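Local coordinates for protein transketolase (Campylobacter jejuni, PDB 3L84) that belongs to the thiamine diphosphate-dependent transketolase family and is found as a two-subunit assembly of three-domain chains, at residues 115-123 with 148-159; 355-364 with 383-394. One frame throughout, in Å; residues are numbered along the deposited sequence. Where two conformers were deposited one is given.

Contact 1: 115-123 with 148-159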
# COMPACT_ATOMS: atom_id res chain seq x y z
N PRO A 115 0.36 10.96 -7.01
CA PRO A 115 1.14 9.97 -6.24
C PRO A 115 2.09 9.26 -7.22
O PRO A 115 1.65 8.76 -8.27
CB PRO A 115 0.06 9.04 -5.68
CG PRO A 115 -1.20 9.93 -5.71
CD PRO A 115 -1.08 10.66 -6.99
N LEU A 116 3.38 9.28 -6.92
CA LEU A 116 4.38 8.88 -7.88
C LEU A 116 4.28 7.39 -8.20
O LEU A 116 3.87 6.54 -7.38
CB LEU A 116 5.78 9.26 -7.36
CG LEU A 116 6.03 10.79 -7.30
CD1 LEU A 116 7.18 11.17 -6.36
CD2 LEU A 116 6.29 11.30 -8.71
N GLY A 117 4.66 7.08 -9.43
CA GLY A 117 4.60 5.73 -9.95
C GLY A 117 3.27 5.38 -10.59
O GLY A 117 3.22 4.60 -11.53
N GLN A 118 2.17 5.92 -10.07
CA GLN A 118 0.84 5.53 -10.54
C GLN A 118 0.72 5.69 -12.04
O GLN A 118 0.23 4.80 -12.74
CB GLN A 118 -0.29 6.37 -9.88
CG GLN A 118 -0.50 6.23 -8.39
CD GLN A 118 -0.89 4.84 -7.97
OE1 GLN A 118 -1.75 4.21 -8.61
NE2 GLN A 118 -0.29 4.35 -6.86
N GLY A 119 1.16 6.83 -12.54
CA GLY A 119 0.94 7.17 -13.93
C GLY A 119 1.65 6.21 -14.88
O GLY A 119 1.15 5.92 -15.97
N VAL A 120 2.83 5.72 -14.52
CA VAL A 120 3.52 4.73 -15.32
C VAL A 120 2.68 3.46 -15.43
O VAL A 120 2.49 2.93 -16.55
CB VAL A 120 4.92 4.39 -14.73
CG1 VAL A 120 5.59 3.23 -15.52
CG2 VAL A 120 5.82 5.66 -14.75
N ALA A 121 2.13 2.98 -14.30
CA ALA A 121 1.28 1.81 -14.33
C ALA A 121 -0.01 2.10 -15.09
O ALA A 121 -0.53 1.24 -15.79
CB ALA A 121 0.98 1.32 -12.89
N ASN A 122 -0.58 3.30 -14.94
CA ASN A 122 -1.78 3.67 -15.70
C ASN A 122 -1.48 3.62 -17.21
O ASN A 122 -2.30 3.13 -17.99
CB ASN A 122 -2.22 5.09 -15.41
CG ASN A 122 -2.62 5.33 -13.96
OD1 ASN A 122 -3.20 4.44 -13.27
ND2 ASN A 122 -2.35 6.52 -13.51
N ALA A 123 -0.31 4.11 -17.60
CA ALA A 123 0.02 4.11 -19.01
C ALA A 123 0.16 2.69 -19.56
O ALA A 123 -0.29 2.39 -20.67
CB ALA A 123 1.28 4.92 -19.25
N CYS A 148 3.93 8.26 -22.07
CA CYS A 148 3.97 8.60 -20.66
C CYS A 148 5.23 9.35 -20.35
O CYS A 148 6.32 8.88 -20.72
CB CYS A 148 3.95 7.32 -19.83
SG CYS A 148 4.01 7.54 -18.06
N LEU A 149 5.11 10.50 -19.70
CA LEU A 149 6.28 11.23 -19.19
C LEU A 149 6.45 10.91 -17.73
O LEU A 149 5.50 11.01 -16.97
CB LEU A 149 6.14 12.74 -19.36
CG LEU A 149 6.37 13.37 -20.73
CD1 LEU A 149 5.54 12.69 -21.83
CD2 LEU A 149 6.05 14.88 -20.63
N CYS A 150 7.64 10.50 -17.34
CA CYS A 150 7.92 10.14 -15.94
C CYS A 150 9.26 10.69 -15.50
O CYS A 150 10.03 11.17 -16.31
CB CYS A 150 7.82 8.61 -15.76
SG CYS A 150 9.26 7.72 -16.41
N GLY A 151 9.49 10.61 -14.20
CA GLY A 151 10.71 11.07 -13.59
C GLY A 151 11.31 10.07 -12.65
O GLY A 151 10.82 8.93 -12.51
N ASP A 152 12.38 10.48 -11.97
CA ASP A 152 13.05 9.61 -10.99
C ASP A 152 12.14 9.04 -9.92
O ASP A 152 12.24 7.86 -9.57
CB ASP A 152 14.20 10.35 -10.32
CG ASP A 152 15.31 10.57 -11.27
OD1 ASP A 152 15.89 9.54 -11.69
OD2 ASP A 152 15.59 11.73 -11.65
N GLY A 153 11.27 9.85 -9.35
CA GLY A 153 10.38 9.37 -8.33
C GLY A 153 9.50 8.24 -8.82
O GLY A 153 9.20 7.27 -8.08
N ASP A 154 9.02 8.35 -10.05
CA ASP A 154 8.17 7.33 -10.60
C ASP A 154 8.93 6.01 -10.72
O ASP A 154 8.39 4.95 -10.42
CB ASP A 154 7.62 7.73 -11.98
CG ASP A 154 6.78 8.98 -11.94
OD1 ASP A 154 5.67 8.98 -11.35
OD2 ASP A 154 7.25 10.04 -12.48
N LEU A 155 10.16 6.06 -11.21
CA LEU A 155 10.93 4.86 -11.48
C LEU A 155 11.52 4.19 -10.25
O LEU A 155 11.86 3.02 -10.29
CB LEU A 155 11.98 5.12 -12.56
CG LEU A 155 11.33 5.48 -13.91
CD1 LEU A 155 12.39 5.48 -14.99
CD2 LEU A 155 10.16 4.58 -14.34
N GLN A 156 11.57 4.89 -9.13
CA GLN A 156 11.99 4.25 -7.87
C GLN A 156 10.87 3.50 -7.21
O GLN A 156 11.11 2.58 -6.43
CB GLN A 156 12.62 5.28 -6.92
CG GLN A 156 13.94 5.78 -7.42
CD GLN A 156 14.63 6.74 -6.49
OE1 GLN A 156 14.47 6.65 -5.26
NE2 GLN A 156 15.44 7.64 -7.06
N GLU A 157 9.64 3.90 -7.48
CA GLU A 157 8.47 3.26 -6.87
C GLU A 157 8.30 1.84 -7.37
O GLU A 157 8.38 1.58 -8.58
CB GLU A 157 7.21 4.08 -7.15
CG GLU A 157 7.12 5.30 -6.29
CD GLU A 157 6.75 5.01 -4.85
OE1 GLU A 157 6.59 3.85 -4.39
OE2 GLU A 157 6.60 6.06 -4.11
N GLY A 158 8.04 0.91 -6.48
CA GLY A 158 7.81 -0.50 -6.86
C GLY A 158 6.77 -0.70 -7.94
O GLY A 158 6.92 -1.58 -8.80
N ILE A 159 5.72 0.12 -7.92
CA ILE A 159 4.62 -0.05 -8.89
C ILE A 159 5.13 0.10 -10.34
O ILE A 159 4.59 -0.51 -11.26
CB ILE A 159 3.48 0.88 -8.59
CG1 ILE A 159 2.21 0.44 -9.29
CG2 ILE A 159 3.86 2.35 -8.87
CD1 ILE A 159 0.99 1.37 -9.02
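Asp154 and Gly117 join two turns of the chain at the C-terminal edge of the parallel sheet in the thiamine diphosphate-binding domain. Here helix 118-123 starts beside strand 148-151, roughly antiparallel to it at 152°, with the axes 8.5 Å apart. The Asp154 side chain can be followed outward. Its CB lies 3.9 Å from Val120 CG2. CG, anti to the carbonyl carbon (chi1 -61°), turns the carboxylate toward Gly117 and lies near Leu116 CD2. OD1 accepts the amide of Gly117, N to OD1 2.9 Å and almost straight at 171°, and also takes a hydrogen bond from Ser64 OG. OD2 receives Gly151 N at 2.9 Å, and each oxygen uses its anti lone pair for its backbone amide. The Leu116 side chain crosses that of Asp154 at about a right angle, its CD2 3.6 Å from Asp154 OD1. Two further patches, mostly of carbon atoms, extend the contact. On the one, Ile159 CG2 presses against the backbone of Gly117, 3.5 Å from its carbonyl carbon, while Ile159 CD1 meets both Ala121 CB and the amide end of Gln118, whose NE2 bonds to Tyr420 OH of the second subunit. On the other, Val120 CG2 sits against Cys150 CB and Ala123 CB lies 3.6 Å from Cys148 CB. Gly151, Asp152 and Gly153 match the Gly-Asp-Gly that opens the family's thiamine diphosphate motif. With N-H donors on both oxygens and a hydroxyl on one, the buried Asp154 carboxylate is fixed in its rotation and ties Gly117, the N-cap residue of one helix, to Gly151, the N-cap residue of the next.

Contact 2: 355-364 with 383-394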
# COMPACT_ATOMS: atom_id res chain seq x y z
N LEU A 355 -21.78 -8.90 -20.90
CA LEU A 355 -21.17 -7.60 -21.15
C LEU A 355 -19.86 -7.82 -21.87
O LEU A 355 -18.88 -8.29 -21.28
CB LEU A 355 -20.95 -6.86 -19.83
CG LEU A 355 -22.20 -6.49 -19.04
CD1 LEU A 355 -21.85 -6.08 -17.64
CD2 LEU A 355 -23.06 -5.42 -19.73
N GLU A 356 -19.80 -7.45 -23.15
CA GLU A 356 -18.60 -7.70 -23.93
C GLU A 356 -17.36 -6.96 -23.43
O GLU A 356 -16.24 -7.40 -23.67
CB GLU A 356 -18.88 -7.39 -25.41
CG GLU A 356 -19.78 -8.44 -26.06
CD GLU A 356 -20.55 -7.94 -27.26
OE1 GLU A 356 -21.22 -6.91 -27.13
OE2 GLU A 356 -20.51 -8.59 -28.35
N GLY A 357 -17.55 -5.86 -22.70
CA GLY A 357 -16.45 -5.11 -22.15
C GLY A 357 -16.09 -5.41 -20.70
O GLY A 357 -15.19 -4.77 -20.17
N PHE A 358 -16.78 -6.36 -20.06
CA PHE A 358 -16.50 -6.75 -18.69
C PHE A 358 -15.38 -7.77 -18.65
O PHE A 358 -15.47 -8.82 -19.26
CB PHE A 358 -17.77 -7.30 -18.05
CG PHE A 358 -17.66 -7.53 -16.58
CD1 PHE A 358 -18.03 -6.54 -15.66
CD2 PHE A 358 -17.21 -8.75 -16.08
CE1 PHE A 358 -17.95 -6.77 -14.30
CE2 PHE A 358 -17.15 -8.97 -14.70
CZ PHE A 358 -17.50 -7.97 -13.83
N LEU A 359 -14.31 -7.49 -17.90
CA LEU A 359 -13.15 -8.37 -17.85
C LEU A 359 -12.35 -8.01 -16.61
O LEU A 359 -12.66 -7.06 -15.91
CB LEU A 359 -12.30 -8.27 -19.13
CG LEU A 359 -11.29 -7.10 -19.25
CD1 LEU A 359 -10.54 -7.20 -20.62
CD2 LEU A 359 -11.88 -5.72 -19.09
N GLY A 360 -11.33 -8.81 -16.32
CA GLY A 360 -10.50 -8.52 -15.16
C GLY A 360 -9.71 -9.71 -14.77
O GLY A 360 -9.51 -10.66 -15.54
N GLY A 361 -9.25 -9.70 -13.53
CA GLY A 361 -8.45 -10.80 -13.06
C GLY A 361 -8.00 -10.61 -11.65
O GLY A 361 -8.47 -9.70 -10.94
N SER A 362 -7.10 -11.50 -11.24
CA SER A 362 -6.59 -11.57 -9.88
C SER A 362 -5.08 -11.43 -9.91
O SER A 362 -4.39 -11.69 -10.91
CB SER A 362 -6.97 -12.96 -9.32
OG SER A 362 -6.43 -13.16 -8.01
N ALA A 363 -4.54 -11.03 -8.76
CA ALA A 363 -3.10 -10.98 -8.55
C ALA A 363 -2.58 -12.34 -8.09
O ALA A 363 -2.28 -12.57 -6.92
CB ALA A 363 -2.73 -9.85 -7.53
N ASP A 364 -2.58 -13.28 -9.02
CA ASP A 364 -2.15 -14.66 -8.82
C ASP A 364 -2.96 -15.41 -7.79
O ASP A 364 -2.40 -16.24 -7.07
CB ASP A 364 -0.67 -14.79 -8.46
CG ASP A 364 -0.13 -16.23 -8.66
OD1 ASP A 364 -0.42 -16.82 -9.72
OD2 ASP A 364 0.57 -16.75 -7.75
N LYS A 383 -10.75 -12.92 -21.87
CA LYS A 383 -11.13 -11.98 -20.83
C LYS A 383 -10.35 -12.08 -19.52
O LYS A 383 -10.38 -11.14 -18.74
CB LYS A 383 -12.60 -12.17 -20.47
CG LYS A 383 -13.58 -11.69 -21.51
CD LYS A 383 -14.96 -11.74 -20.88
CE LYS A 383 -16.06 -11.24 -21.76
NZ LYS A 383 -16.68 -9.94 -21.51
N ASN A 384 -9.74 -13.22 -19.23
CA ASN A 384 -9.06 -13.42 -17.97
C ASN A 384 -7.66 -12.81 -18.01
O ASN A 384 -6.85 -13.21 -18.85
CB ASN A 384 -8.95 -14.91 -17.65
CG ASN A 384 -10.28 -15.54 -17.37
OD1 ASN A 384 -10.84 -15.32 -16.29
ND2 ASN A 384 -10.79 -16.35 -18.29
N ILE A 385 -7.38 -11.84 -17.15
CA ILE A 385 -6.07 -11.24 -17.02
C ILE A 385 -5.30 -11.85 -15.86
O ILE A 385 -5.84 -11.93 -14.77
CB ILE A 385 -6.14 -9.73 -16.90
CG1 ILE A 385 -6.93 -9.14 -18.07
CG2 ILE A 385 -4.70 -9.12 -16.84
CD1 ILE A 385 -7.25 -7.65 -17.94
N HIS A 386 -4.08 -12.26 -16.11
CA HIS A 386 -3.19 -12.85 -15.10
C HIS A 386 -2.22 -11.76 -14.68
O HIS A 386 -1.19 -11.53 -15.31
CB HIS A 386 -2.52 -14.08 -15.69
CG HIS A 386 -3.51 -15.15 -16.01
ND1 HIS A 386 -3.97 -15.44 -17.28
CD2 HIS A 386 -4.22 -15.92 -15.16
CE1 HIS A 386 -4.90 -16.39 -17.19
NE2 HIS A 386 -5.06 -16.70 -15.92
N PHE A 387 -2.56 -11.06 -13.61
CA PHE A 387 -1.75 -9.91 -13.19
C PHE A 387 -0.44 -10.28 -12.54
O PHE A 387 0.45 -9.44 -12.39
CB PHE A 387 -2.56 -9.00 -12.28
CG PHE A 387 -3.61 -8.22 -13.02
CD1 PHE A 387 -3.27 -7.07 -13.71
CD2 PHE A 387 -4.94 -8.60 -12.99
CE1 PHE A 387 -4.26 -6.35 -14.36
CE2 PHE A 387 -5.90 -7.90 -13.65
CZ PHE A 387 -5.55 -6.77 -14.35
N GLY A 388 -0.30 -11.53 -12.13
CA GLY A 388 0.82 -11.93 -11.33
C GLY A 388 0.70 -11.39 -9.91
O GLY A 388 -0.34 -10.89 -9.49
N ILE A 389 1.80 -11.44 -9.15
CA ILE A 389 1.81 -11.05 -7.74
C ILE A 389 2.13 -9.56 -7.69
O ILE A 389 3.20 -9.13 -7.26
CB ILE A 389 2.70 -11.92 -6.86
CG1 ILE A 389 2.43 -13.43 -7.08
CG2 ILE A 389 2.45 -11.58 -5.39
CD1 ILE A 389 3.13 -14.10 -8.29
N ARG A 390 1.15 -8.77 -8.18
CA ARG A 390 1.33 -7.36 -8.46
C ARG A 390 0.06 -6.60 -8.15
O ARG A 390 -0.60 -6.02 -9.02
CB ARG A 390 1.69 -7.15 -9.95
CG ARG A 390 2.95 -7.84 -10.44
CD ARG A 390 3.16 -7.50 -11.90
NE ARG A 390 4.28 -8.21 -12.52
CZ ARG A 390 4.18 -9.31 -13.24
NH1 ARG A 390 3.04 -9.91 -13.47
NH2 ARG A 390 5.29 -9.80 -13.79
N GLU A 391 -0.35 -6.62 -6.91
CA GLU A 391 -1.63 -6.03 -6.55
C GLU A 391 -1.72 -4.57 -6.94
O GLU A 391 -2.74 -4.10 -7.45
CB GLU A 391 -1.95 -6.18 -5.06
CG GLU A 391 -2.11 -7.59 -4.55
CD GLU A 391 -0.81 -8.23 -4.14
OE1 GLU A 391 0.29 -7.60 -4.24
OE2 GLU A 391 -0.86 -9.40 -3.69
N HIS A 392 -0.66 -3.84 -6.64
CA HIS A 392 -0.71 -2.38 -6.82
C HIS A 392 -0.79 -2.02 -8.30
O HIS A 392 -1.67 -1.26 -8.71
CB HIS A 392 0.48 -1.76 -6.14
CG HIS A 392 0.40 -0.31 -5.83
ND1 HIS A 392 -0.69 0.51 -5.95
CD2 HIS A 392 1.40 0.44 -5.29
CE1 HIS A 392 -0.35 1.73 -5.51
NE2 HIS A 392 0.90 1.70 -5.14
N ALA A 393 0.10 -2.57 -9.12
CA ALA A 393 0.03 -2.33 -10.56
C ALA A 393 -1.30 -2.82 -11.12
O ALA A 393 -1.84 -2.19 -12.02
CB ALA A 393 1.22 -2.97 -11.27
N MSE A 394 -1.81 -3.95 -10.64
CA MSE A 394 -3.12 -4.41 -11.13
C MSE A 394 -4.17 -3.33 -11.00
O MSE A 394 -4.93 -3.02 -11.95
CB MSE A 394 -3.57 -5.66 -10.35
CG MSE A 394 -5.01 -6.04 -10.60
SE MSE A 394 -5.54 -7.66 -9.66
CE MSE A 394 -5.48 -6.94 -7.83
O HOH W 1 -6.35 -13.87 -12.78
O HOH W 2 -2.66 -11.25 -4.45
O HOH W 3 -1.88 -13.88 -12.16
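Gly360 and Asn384 pair in parallel where strand 358-362 meets the short, weakly bonded strand 384-386, their axes 4.7 Å apart and inclined by 30°. They belong to a beta-alpha-beta unit of the parallel sheet in the pyrimidine-binding domain, with 384-386 as the outermost strand on this side within the chain. Ile385 N donates to Gly360 O at 2.9 Å, nearly straight at 174°, although the donor stands above the carbonyl plane. Past this bond Gly361 CA makes a C-H...O contact with Ile385 O, 3.3 Å away, and a water bridges Ser362 N to the same oxygen. At the start of the pair Lys383 runs extended and bends only at its last torsion (chi4 -106°), and NZ donates to Phe358 O at 2.8 Å. A hydrogen bond to Ala352 O and a weak one to Glu356 O add further backbone carbonyls near the C-terminal end of helix 340-354, a setting that probably suits the positive charge. Further along, the Phe387 ring is sandwiched within its own segment: Ile385 CG2 sits 3.5 Å above one face, and CG of the selenomethionine Met394 3.4 Å above the other. The ring edge faces the neighbouring strand 358-362, with Gly361 N and Ser362 O in its plane. Beyond the strands, Asp364 CB rests against Ile389 CG1 at 3.7 Å, while the Asp364 carboxylate reaches across to the second subunit, where it accepts hydrogen bonds from Ser185, Ile186 and Glu187. Ala363 CB packs over Met394 CE and Glu391 CG, and a water donates both to Ala363 O, 2.8 Å away, and to Glu391 OE2.

Contact 1 and contact 2 lie in different domains of one chain, their centres about 20 Å apart, and meet through His392 and Ala393 at the start of helix 391-404. Gln118 NE2 packs 3.0 Å from His392 CE1, Ile159 CD1 lies 3.6 Å from His392 ND1, and Ile159 CG1 3.7 Å from Ala393 N. A second relation runs between subunits: Gln156 of contact 1 accepts a hydrogen bond from Ile389 N of the second subunit, and Leu116 and Glu157 pack on that same Ile389. Contact 1 of one chain thus adjoins contact 2 of the other. In this family thiamine diphosphate binds between these two domains of different subunits, so this pairing across subunits probably borders the cofactor site.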